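Local coordinates for protein putative nudix hydrolase family member (Chromobacterium violaceum, PDB 3F13) that probably acts as a hydrolase of the Nudix family, whose members typically use magnesium to cleave diphosphate linkages in nucleotide-like substrates, at residues L15-A21 against F81-Y87; R38-P42 against M114-V118; M71-F75 against K137-L141; V107-D111 against L124-A128. All coordinates share one frame; numbering follows the deposited sequence.

Overall arrangement
The four contacts tie one compact Nudix domain together. Contacts 1, 2 and 3 alternate their segments along the chain, so each crosses the others, while contact 4 lies between the two halves of contact 3. Contact 1 pairs two strands of the mixed sheet, and strand 82-90 pairs antiparallel with the preceding strand 70-78, on which contact 3 packs helix 136-157; centres of contacts 1 and 3 lie about 16 Å apart. Across the chain's centre from contact 3, contact 2 joins the loop before strand 43-45 to that before helix 118-132, its centre about 11 Å from that of contact 4, and its L41 and L116 meet L124. Helix 118-132 is therefore shared, Y127 touching L74 and L141.

Contact 1 of 4, residues L15-A21 against F81-Y87; sequences LARRATA and FNAHKVY
A16 and N82 open a run of six parallel bridges that ends at A21 and Y87. On this side of strand 16-21, the even-numbered residues do the bonding: A16 N donates to F81 O, R18 N to A83 O (3.0 Å) and T20 N to K85 O, while their carbonyls accept from A83 N (2.8 Å to A16 O), K85 N and Y87 N in turn. R17, A19 and A21 direct their backbone groups to A46, G44 and P42, and H84 and V86 bond to H77 and L74, so both strands are interior to the sheet. A83 O is gripped twice, since R52 NH2 also donates to it. The side chains add one hydrogen bond: T20 OG1 lies 2.7 Å from H84 ND1, near the imidazole plane and at its edge, where either atom could be the donor. Threonine suits this spot because OG1, anti to its own carbonyl carbon (chi1 -69°), reaches across to the next strand. R18 covers one face of the same ring with CB, 4.2 Å from the ring centroid, a CH-pi contact. On the other face of the sheet A19 CB lies 4.1 Å from Y87 CE2, both residues packing on L56 of helix 52-64, while R17 and K85 turn their charged ends to E50 O and D76. Central parallel pairing within a mixed sheet, covered by a helix, is characteristic of the Nudix fold.

Contact 2 of 4, residues R38-P42 against M114-V118; sequences RYNLP and MDLFV
R38 reaches over D115 with almost its whole side chain. Its CB starts 3.7 Å from D115 O, CG and CD run alongside the carboxylate, with CD 3.4 Å from D115 OD1, and NE closes a salt bridge to the same oxygen at 2.7 Å. The chain is extended from CG to NE, which carries the guanidinium out to the carboxylate. The planes of the two groups stand 84° apart, and NE meets OD1 from above the carboxylate plane, while NH2 stays 3.8 Å from D115 OD2: a single-point bridge rather than a paired one. Next to it the backbones bridge once, Y39 N giving a hydrogen bond to D115 O and F117 N giving a straighter one (171°) to Y39 O. An aromatic residue suits position 39 because M114 SD can rest over a face of its ring, 4.3 Å from the centroid, in a Met-aromatic contact, while L116 CD2 packs on Y39 CB. F117, the N-cap residue of helix 118-132, has its CB beside the N40 amide. The joined loops thus sit between that helix, which L41 and L116 touch, and strands 28-33 and 103-107, on which Y39 packs through V31 and A105.

Contact 3 of 4, residues M71-F75 against K137-L141; sequences MLYLF and KGEAL
L72 pushes its CD2 methyl into helix 136-157, forming the apolar heart of a helix-on-sheet packing in which the strand and helix segments run at 142° to one another. The methyl fits against the helix backbone, 3.6 Å from L141 N, with A140 CB 4.0 Å away and L141 CB close by. Alanine suits this place, as its small side chain lets the leucine come up to the helix surface; CG of L72, anti to the backbone N (chi1 171°), carries CD2 across. Further along, L74 CD2 and L141 CD1 touch at 4.1 Å, their side chains crossing at about a right angle, and both leucines also touch Y127 and L130 of helix 118-132. L74 and F75 together face V86, a classic beta bulge in the edge of strand 70-78 that pairs with strand 82-90. Around this greasy centre lies the polar border. Y73 sends its hydroxyl to D76, while its backbone N bonds to S70 OG of the second subunit, so the same strand also serves the dimer interface; K137 likewise packs on L147 of that subunit. Lysine suits the polar border because its long aliphatic chain can reach the strand, CE coming 3.3 Å from Y73 O. Bent at chi3 (-86°), the chain lets NZ donate a hydrogen bond to L74 O at 2.6 Å, from above the plane of that bulge carbonyl.

Contact 4 of 4, residues V107-D111 against L124-A128; sequences VSSPD and LRRYA
P110 wedges its ring against one side of helix 118-132, with CB 3.4 Å from R125 CG, a tight fit, and CG 3.8 Å from A128 CB. P110 CG also lies 3.6 Å from L124 O, a carbonyl already engaged by A128 N in the helix. Proline suits the position: it is compact and apolar, and its rigid ring fits the shallow surface between residues one turn apart. L124 is the inward partner. Its CD1 meets V107 CG1 at 3.9 Å, linking the end of strand 103-107 to the helix, and beyond it L41 and V29 continue the apolar layer. R125 takes the exposed side. Its CG rests on the proline ring, and a bend at chi2 (-148°) helps set the guanidinium near P110 O. That oxygen lies 3.5 Å above one guanidinium face, offset toward its rim, and accepts a hydrogen bond from R121 NH1. At the edge of the guanidinium, NH1 forms a salt bridge with D111 OD2; the modelled length is too short to be taken literally. The backbone around D111 is held by an ST turn, in which D111 N donates to S109 OG at 3.2 Å. Proline thus meets the helix through close apolar contact, whereas the D111-R125 pair lies at the exposed side, where solvent would probably weaken the attraction between its charges.

Contact 1 of 4, residues L15-A21 against F81-Y87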
# COMPACT_ATOMS: atom_id res chain seq x y z
N LEU B 15 24.77 0.49 2.66
CA LEU B 15 23.83 -0.30 1.85
C LEU B 15 22.79 0.59 1.15
O LEU B 15 22.22 1.50 1.77
CB LEU B 15 23.07 -1.28 2.77
CG LEU B 15 23.90 -2.26 3.59
CD1 LEU B 15 23.01 -3.34 4.25
CD2 LEU B 15 24.95 -2.92 2.67
N ALA B 16 22.54 0.35 -0.14
CA ALA B 16 21.51 1.11 -0.86
C ALA B 16 20.11 0.61 -0.55
O ALA B 16 19.89 -0.58 -0.36
CB ALA B 16 21.74 1.06 -2.38
N ARG B 17 19.15 1.53 -0.51
CA ARG B 17 17.76 1.13 -0.17
C ARG B 17 17.03 0.63 -1.40
O ARG B 17 16.96 1.33 -2.43
CB ARG B 17 17.02 2.31 0.44
CG ARG B 17 17.55 2.77 1.81
CD ARG B 17 16.72 3.98 2.32
NE ARG B 17 16.75 5.06 1.32
CZ ARG B 17 15.68 5.63 0.75
NH1 ARG B 17 15.87 6.58 -0.15
NH2 ARG B 17 14.43 5.32 1.09
N ARG B 18 16.49 -0.60 -1.34
CA ARG B 18 15.76 -1.12 -2.48
C ARG B 18 14.38 -1.51 -2.02
O ARG B 18 14.22 -1.83 -0.83
CB ARG B 18 16.46 -2.33 -3.10
CG ARG B 18 17.80 -1.95 -3.76
CD ARG B 18 18.40 -3.10 -4.53
NE ARG B 18 17.62 -3.50 -5.70
CZ ARG B 18 17.94 -3.15 -6.95
NH1 ARG B 18 17.18 -3.55 -7.95
NH2 ARG B 18 19.00 -2.38 -7.17
N ALA B 19 13.40 -1.46 -2.92
CA ALA B 19 12.07 -2.04 -2.61
C ALA B 19 11.91 -3.29 -3.46
O ALA B 19 12.38 -3.32 -4.60
CB ALA B 19 10.91 -1.05 -2.92
N THR B 20 11.23 -4.32 -2.96
CA THR B 20 11.06 -5.52 -3.74
C THR B 20 9.61 -5.93 -3.58
O THR B 20 9.10 -5.84 -2.45
CB THR B 20 11.97 -6.63 -3.19
OG1 THR B 20 13.34 -6.27 -3.48
CG2 THR B 20 11.64 -8.01 -3.81
N ALA B 21 8.94 -6.32 -4.68
CA ALA B 21 7.49 -6.72 -4.65
C ALA B 21 7.28 -8.20 -4.80
O ALA B 21 7.89 -8.84 -5.67
CB ALA B 21 6.71 -6.03 -5.78
N PHE B 81 25.28 -5.56 -0.26
CA PHE B 81 25.20 -4.29 -0.97
C PHE B 81 23.91 -3.46 -0.79
O PHE B 81 23.94 -2.24 -0.95
CB PHE B 81 25.38 -4.54 -2.47
CG PHE B 81 26.80 -4.90 -2.83
CD1 PHE B 81 27.72 -3.91 -3.17
CD2 PHE B 81 27.21 -6.21 -2.79
CE1 PHE B 81 29.04 -4.24 -3.48
CE2 PHE B 81 28.52 -6.55 -3.08
CZ PHE B 81 29.44 -5.56 -3.43
N ASN B 82 22.81 -4.16 -0.52
CA ASN B 82 21.47 -3.58 -0.55
C ASN B 82 20.64 -3.88 0.69
O ASN B 82 20.77 -4.96 1.31
CB ASN B 82 20.76 -4.08 -1.81
CG ASN B 82 21.45 -3.56 -3.07
OD1 ASN B 82 21.75 -2.37 -3.18
ND2 ASN B 82 21.75 -4.45 -3.98
N ALA B 83 19.81 -2.93 1.08
CA ALA B 83 18.83 -3.17 2.14
C ALA B 83 17.41 -3.16 1.54
O ALA B 83 16.92 -2.11 1.19
CB ALA B 83 18.94 -2.14 3.26
N HIS B 84 16.76 -4.33 1.44
CA HIS B 84 15.47 -4.39 0.78
C HIS B 84 14.37 -4.23 1.81
O HIS B 84 14.49 -4.77 2.91
CB HIS B 84 15.23 -5.77 0.13
CG HIS B 84 16.15 -6.08 -1.01
ND1 HIS B 84 15.74 -6.07 -2.33
CD2 HIS B 84 17.45 -6.43 -1.02
CE1 HIS B 84 16.75 -6.41 -3.10
NE2 HIS B 84 17.80 -6.65 -2.33
N LYS B 85 13.33 -3.48 1.47
CA LYS B 85 12.02 -3.75 2.12
C LYS B 85 11.19 -4.56 1.15
O LYS B 85 11.10 -4.24 -0.04
CB LYS B 85 11.28 -2.48 2.52
CG LYS B 85 11.82 -1.85 3.81
CD LYS B 85 11.05 -0.65 4.26
CE LYS B 85 11.64 -0.14 5.56
NZ LYS B 85 11.57 -1.16 6.66
N VAL B 86 10.53 -5.60 1.67
CA VAL B 86 9.77 -6.50 0.83
C VAL B 86 8.28 -6.33 1.10
O VAL B 86 7.90 -6.34 2.26
CB VAL B 86 10.17 -7.96 1.16
CG1 VAL B 86 9.40 -8.98 0.28
CG2 VAL B 86 11.68 -8.12 0.93
N TYR B 87 7.46 -6.21 0.04
CA TYR B 87 6.02 -5.94 0.17
C TYR B 87 5.18 -6.88 -0.69
O TYR B 87 5.52 -7.13 -1.86
CB TYR B 87 5.66 -4.54 -0.36
CG TYR B 87 6.50 -3.41 0.19
CD1 TYR B 87 6.01 -2.59 1.22
CD2 TYR B 87 7.78 -3.15 -0.30
CE1 TYR B 87 6.74 -1.55 1.74
CE2 TYR B 87 8.54 -2.07 0.22
CZ TYR B 87 8.01 -1.31 1.27
OH TYR B 87 8.73 -0.23 1.80

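Contact 2 of 4, residues R38-P42 against M114-V118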
# COMPACT_ATOMS: atom_id res chain seq x y z
N ARG B 38 18.96 -13.63 -15.73
CA ARG B 38 18.30 -14.24 -14.58
C ARG B 38 17.00 -13.55 -14.18
O ARG B 38 16.88 -12.33 -14.24
CB ARG B 38 19.24 -14.29 -13.36
CG ARG B 38 20.41 -15.24 -13.54
CD ARG B 38 20.93 -15.79 -12.21
NE ARG B 38 21.66 -17.03 -12.44
CZ ARG B 38 22.90 -17.07 -12.93
NH1 ARG B 38 23.53 -15.94 -13.22
NH2 ARG B 38 23.51 -18.23 -13.14
N TYR B 39 16.03 -14.33 -13.74
CA TYR B 39 14.81 -13.73 -13.22
C TYR B 39 15.01 -13.24 -11.79
O TYR B 39 15.75 -13.82 -11.02
CB TYR B 39 13.66 -14.74 -13.28
CG TYR B 39 13.08 -14.95 -14.68
CD1 TYR B 39 12.09 -14.12 -15.19
CD2 TYR B 39 13.52 -16.00 -15.48
CE1 TYR B 39 11.56 -14.32 -16.46
CE2 TYR B 39 13.00 -16.20 -16.74
CZ TYR B 39 12.03 -15.35 -17.23
OH TYR B 39 11.51 -15.56 -18.50
N ASN B 40 14.29 -12.19 -11.43
CA ASN B 40 14.31 -11.67 -10.09
C ASN B 40 12.95 -11.10 -9.76
O ASN B 40 12.14 -10.79 -10.66
CB ASN B 40 15.34 -10.56 -9.98
CG ASN B 40 15.94 -10.45 -8.60
OD1 ASN B 40 15.44 -11.03 -7.61
ND2 ASN B 40 17.03 -9.68 -8.51
N LEU B 41 12.68 -10.95 -8.47
CA LEU B 41 11.48 -10.22 -8.07
C LEU B 41 11.53 -8.76 -8.53
O LEU B 41 12.57 -8.13 -8.49
CB LEU B 41 11.37 -10.25 -6.56
CG LEU B 41 11.04 -11.61 -5.98
CD1 LEU B 41 11.24 -11.41 -4.49
CD2 LEU B 41 9.61 -12.13 -6.28
N PRO B 42 10.39 -8.21 -8.95
CA PRO B 42 10.35 -6.82 -9.43
C PRO B 42 10.74 -5.82 -8.33
O PRO B 42 10.56 -6.09 -7.17
CB PRO B 42 8.89 -6.62 -9.82
CG PRO B 42 8.14 -7.87 -9.44
CD PRO B 42 9.11 -8.91 -9.03
N MET B 114 13.55 -22.67 -12.19
CA MET B 114 13.86 -21.47 -12.92
C MET B 114 15.13 -20.85 -12.38
O MET B 114 15.48 -21.01 -11.20
CB MET B 114 12.63 -20.55 -12.83
CG MET B 114 12.81 -19.08 -13.06
SD MET B 114 11.19 -18.36 -13.46
CE MET B 114 10.05 -19.68 -13.12
N ASP B 115 15.84 -20.16 -13.26
CA ASP B 115 17.10 -19.57 -12.90
C ASP B 115 16.88 -18.23 -12.19
O ASP B 115 16.96 -17.19 -12.82
CB ASP B 115 17.94 -19.37 -14.16
CG ASP B 115 19.40 -19.12 -13.85
OD1 ASP B 115 19.75 -18.97 -12.67
OD2 ASP B 115 20.19 -19.09 -14.81
N LEU B 116 16.62 -18.28 -10.89
CA LEU B 116 16.42 -17.05 -10.10
C LEU B 116 17.69 -16.44 -9.55
O LEU B 116 18.60 -17.14 -9.13
CB LEU B 116 15.51 -17.33 -8.92
CG LEU B 116 14.11 -17.79 -9.26
CD1 LEU B 116 13.32 -17.90 -7.95
CD2 LEU B 116 13.45 -16.79 -10.22
N PHE B 117 17.74 -15.12 -9.53
CA PHE B 117 18.76 -14.49 -8.75
C PHE B 117 18.70 -15.02 -7.31
O PHE B 117 17.63 -15.26 -6.76
CB PHE B 117 18.59 -12.98 -8.78
CG PHE B 117 19.75 -12.27 -8.20
CD1 PHE B 117 20.88 -12.02 -8.97
CD2 PHE B 117 19.75 -11.90 -6.86
CE1 PHE B 117 21.99 -11.38 -8.43
CE2 PHE B 117 20.85 -11.27 -6.30
CZ PHE B 117 21.98 -11.00 -7.09
N VAL B 118 19.87 -15.24 -6.71
CA VAL B 118 19.98 -15.82 -5.37
C VAL B 118 19.15 -15.12 -4.27
O VAL B 118 18.40 -15.76 -3.56
CB VAL B 118 21.44 -15.83 -4.89
CG1 VAL B 118 22.10 -14.49 -5.14
CG2 VAL B 118 21.49 -16.19 -3.40

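Contact 3 of 4, residues M71-F75 against K137-L141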
# COMPACT_ATOMS: atom_id res chain seq x y z
N MET B 71 -0.67 -2.57 -0.71
CA MET B 71 0.61 -3.21 -0.43
C MET B 71 0.67 -3.53 1.05
O MET B 71 0.17 -2.77 1.89
CB MET B 71 1.75 -2.22 -0.81
CG MET B 71 1.48 -0.57 -0.52
SD MET B 71 3.04 0.29 -0.85
CE MET B 71 3.96 -1.01 -1.67
N LEU B 72 1.37 -4.59 1.39
CA LEU B 72 1.59 -4.91 2.78
C LEU B 72 3.08 -5.12 3.03
O LEU B 72 3.67 -6.03 2.44
CB LEU B 72 0.81 -6.18 3.17
CG LEU B 72 1.15 -6.71 4.55
CD1 LEU B 72 0.68 -5.68 5.61
CD2 LEU B 72 0.49 -8.06 4.76
N TYR B 73 3.70 -4.28 3.84
CA TYR B 73 5.11 -4.48 4.21
C TYR B 73 5.29 -5.81 4.94
O TYR B 73 4.62 -6.07 5.95
CB TYR B 73 5.64 -3.30 5.06
CG TYR B 73 6.95 -3.60 5.77
CD1 TYR B 73 8.14 -3.70 5.05
CD2 TYR B 73 6.98 -3.89 7.13
CE1 TYR B 73 9.35 -4.03 5.69
CE2 TYR B 73 8.18 -4.20 7.79
CZ TYR B 73 9.36 -4.27 7.04
OH TYR B 73 10.56 -4.56 7.65
N LEU B 74 6.17 -6.69 4.42
CA LEU B 74 6.39 -8.00 5.04
C LEU B 74 7.65 -8.02 5.92
O LEU B 74 7.59 -8.40 7.10
CB LEU B 74 6.51 -9.07 3.96
CG LEU B 74 5.39 -9.05 2.92
CD1 LEU B 74 5.65 -10.03 1.75
CD2 LEU B 74 4.06 -9.36 3.67
N PHE B 75 8.79 -7.62 5.36
CA PHE B 75 10.05 -7.69 6.13
C PHE B 75 11.18 -7.01 5.38
O PHE B 75 11.02 -6.65 4.18
CB PHE B 75 10.45 -9.15 6.41
CG PHE B 75 10.43 -10.06 5.17
CD1 PHE B 75 11.52 -10.11 4.31
CD2 PHE B 75 9.33 -10.87 4.89
CE1 PHE B 75 11.51 -10.96 3.15
CE2 PHE B 75 9.31 -11.71 3.76
CZ PHE B 75 10.41 -11.72 2.87
N LYS B 137 0.58 -10.48 11.27
CA LYS B 137 1.08 -10.24 9.92
C LYS B 137 0.71 -11.35 8.92
O LYS B 137 0.24 -11.08 7.82
CB LYS B 137 2.57 -9.97 9.92
CG LYS B 137 3.18 -9.82 8.55
CD LYS B 137 4.59 -9.33 8.69
CE LYS B 137 4.66 -7.83 8.80
NZ LYS B 137 6.08 -7.45 8.98
N GLY B 138 0.92 -12.59 9.32
CA GLY B 138 0.52 -13.74 8.51
C GLY B 138 -0.95 -13.66 8.17
O GLY B 138 -1.33 -13.93 7.03
N GLU B 139 -1.79 -13.26 9.15
CA GLU B 139 -3.24 -13.16 8.93
C GLU B 139 -3.58 -12.07 7.91
O GLU B 139 -4.43 -12.28 7.04
CB GLU B 139 -4.00 -12.89 10.23
CG GLU B 139 -4.07 -14.09 11.16
CD GLU B 139 -5.01 -13.83 12.33
OE1 GLU B 139 -6.24 -13.98 12.13
OE2 GLU B 139 -4.52 -13.45 13.43
N ALA B 140 -2.96 -10.91 8.06
CA ALA B 140 -3.06 -9.82 7.08
C ALA B 140 -2.61 -10.25 5.69
O ALA B 140 -3.29 -9.98 4.71
CB ALA B 140 -2.26 -8.64 7.54
N LEU B 141 -1.48 -10.94 5.60
CA LEU B 141 -0.98 -11.44 4.34
C LEU B 141 -2.04 -12.35 3.70
O LEU B 141 -2.42 -12.17 2.53
CB LEU B 141 0.34 -12.17 4.59
CG LEU B 141 1.23 -12.61 3.44
CD1 LEU B 141 2.53 -13.17 4.08
CD2 LEU B 141 0.52 -13.68 2.62

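Contact 4 of 4, residues V107-D111 against L124-A128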
# COMPACT_ATOMS: atom_id res chain seq x y z
N VAL B 107 6.50 -17.78 -10.58
CA VAL B 107 7.19 -18.77 -9.79
C VAL B 107 6.24 -19.43 -8.77
O VAL B 107 5.59 -18.73 -8.01
CB VAL B 107 8.32 -18.13 -9.02
CG1 VAL B 107 8.75 -19.07 -7.89
CG2 VAL B 107 9.47 -17.75 -9.96
N SER B 108 6.17 -20.77 -8.75
CA SER B 108 5.19 -21.47 -7.88
C SER B 108 5.74 -21.92 -6.53
O SER B 108 4.98 -22.24 -5.60
CB SER B 108 4.55 -22.67 -8.61
N SER B 109 7.06 -21.96 -6.40
CA SER B 109 7.67 -22.29 -5.12
C SER B 109 9.12 -21.83 -5.11
O SER B 109 9.72 -21.68 -6.17
CB SER B 109 7.52 -23.80 -4.81
OG SER B 109 8.72 -24.51 -5.03
N PRO B 110 9.67 -21.57 -3.91
CA PRO B 110 11.03 -21.05 -3.77
C PRO B 110 12.04 -22.09 -4.23
O PRO B 110 13.22 -21.78 -4.38
CB PRO B 110 11.17 -20.82 -2.27
CG PRO B 110 9.76 -20.85 -1.73
CD PRO B 110 9.06 -21.83 -2.60
N ASP B 111 11.59 -23.31 -4.45
CA ASP B 111 12.49 -24.36 -4.95
C ASP B 111 12.30 -24.56 -6.44
O ASP B 111 12.64 -25.61 -6.97
CB ASP B 111 12.24 -25.67 -4.23
CG ASP B 111 12.61 -25.59 -2.78
OD1 ASP B 111 11.72 -25.91 -1.94
OD2 ASP B 111 13.78 -25.19 -2.47
N LEU B 124 11.86 -15.25 -1.49
CA LEU B 124 10.68 -16.09 -1.69
C LEU B 124 10.58 -17.19 -0.65
O LEU B 124 9.47 -17.60 -0.27
CB LEU B 124 10.66 -16.70 -3.10
CG LEU B 124 10.27 -15.71 -4.18
CD1 LEU B 124 10.39 -16.40 -5.54
CD2 LEU B 124 8.86 -15.18 -3.89
N ARG B 125 11.73 -17.69 -0.18
CA ARG B 125 11.68 -18.70 0.89
C ARG B 125 11.06 -18.12 2.18
O ARG B 125 10.25 -18.76 2.83
CB ARG B 125 13.07 -19.27 1.19
CG ARG B 125 13.56 -20.18 0.12
CD ARG B 125 14.47 -21.31 0.69
NE ARG B 125 14.46 -22.38 -0.29
CZ ARG B 125 15.40 -22.50 -1.22
NH1 ARG B 125 15.32 -23.47 -2.12
NH2 ARG B 125 16.41 -21.65 -1.22
N ARG B 126 11.48 -16.92 2.54
CA ARG B 126 11.01 -16.27 3.75
C ARG B 126 9.54 -15.94 3.61
O ARG B 126 8.77 -16.09 4.55
CB ARG B 126 11.80 -15.00 3.99
CG ARG B 126 11.57 -14.39 5.35
CD ARG B 126 12.89 -13.72 5.80
NE ARG B 126 12.66 -12.70 6.82
CZ ARG B 126 13.44 -11.64 6.97
NH1 ARG B 126 13.16 -10.76 7.92
NH2 ARG B 126 14.47 -11.44 6.16
N TYR B 127 9.17 -15.46 2.43
CA TYR B 127 7.76 -15.16 2.16
C TYR B 127 6.92 -16.44 2.28
O TYR B 127 5.81 -16.45 2.80
CB TYR B 127 7.62 -14.63 0.73
CG TYR B 127 6.16 -14.58 0.29
CD1 TYR B 127 5.29 -13.65 0.85
CD2 TYR B 127 5.65 -15.46 -0.66
CE1 TYR B 127 3.96 -13.60 0.47
CE2 TYR B 127 4.32 -15.41 -1.06
CZ TYR B 127 3.49 -14.47 -0.47
OH TYR B 127 2.16 -14.39 -0.85
N ALA B 128 7.46 -17.54 1.76
CA ALA B 128 6.75 -18.82 1.87
C ALA B 128 6.48 -19.19 3.33
O ALA B 128 5.39 -19.67 3.66
CB ALA B 128 7.54 -19.91 1.19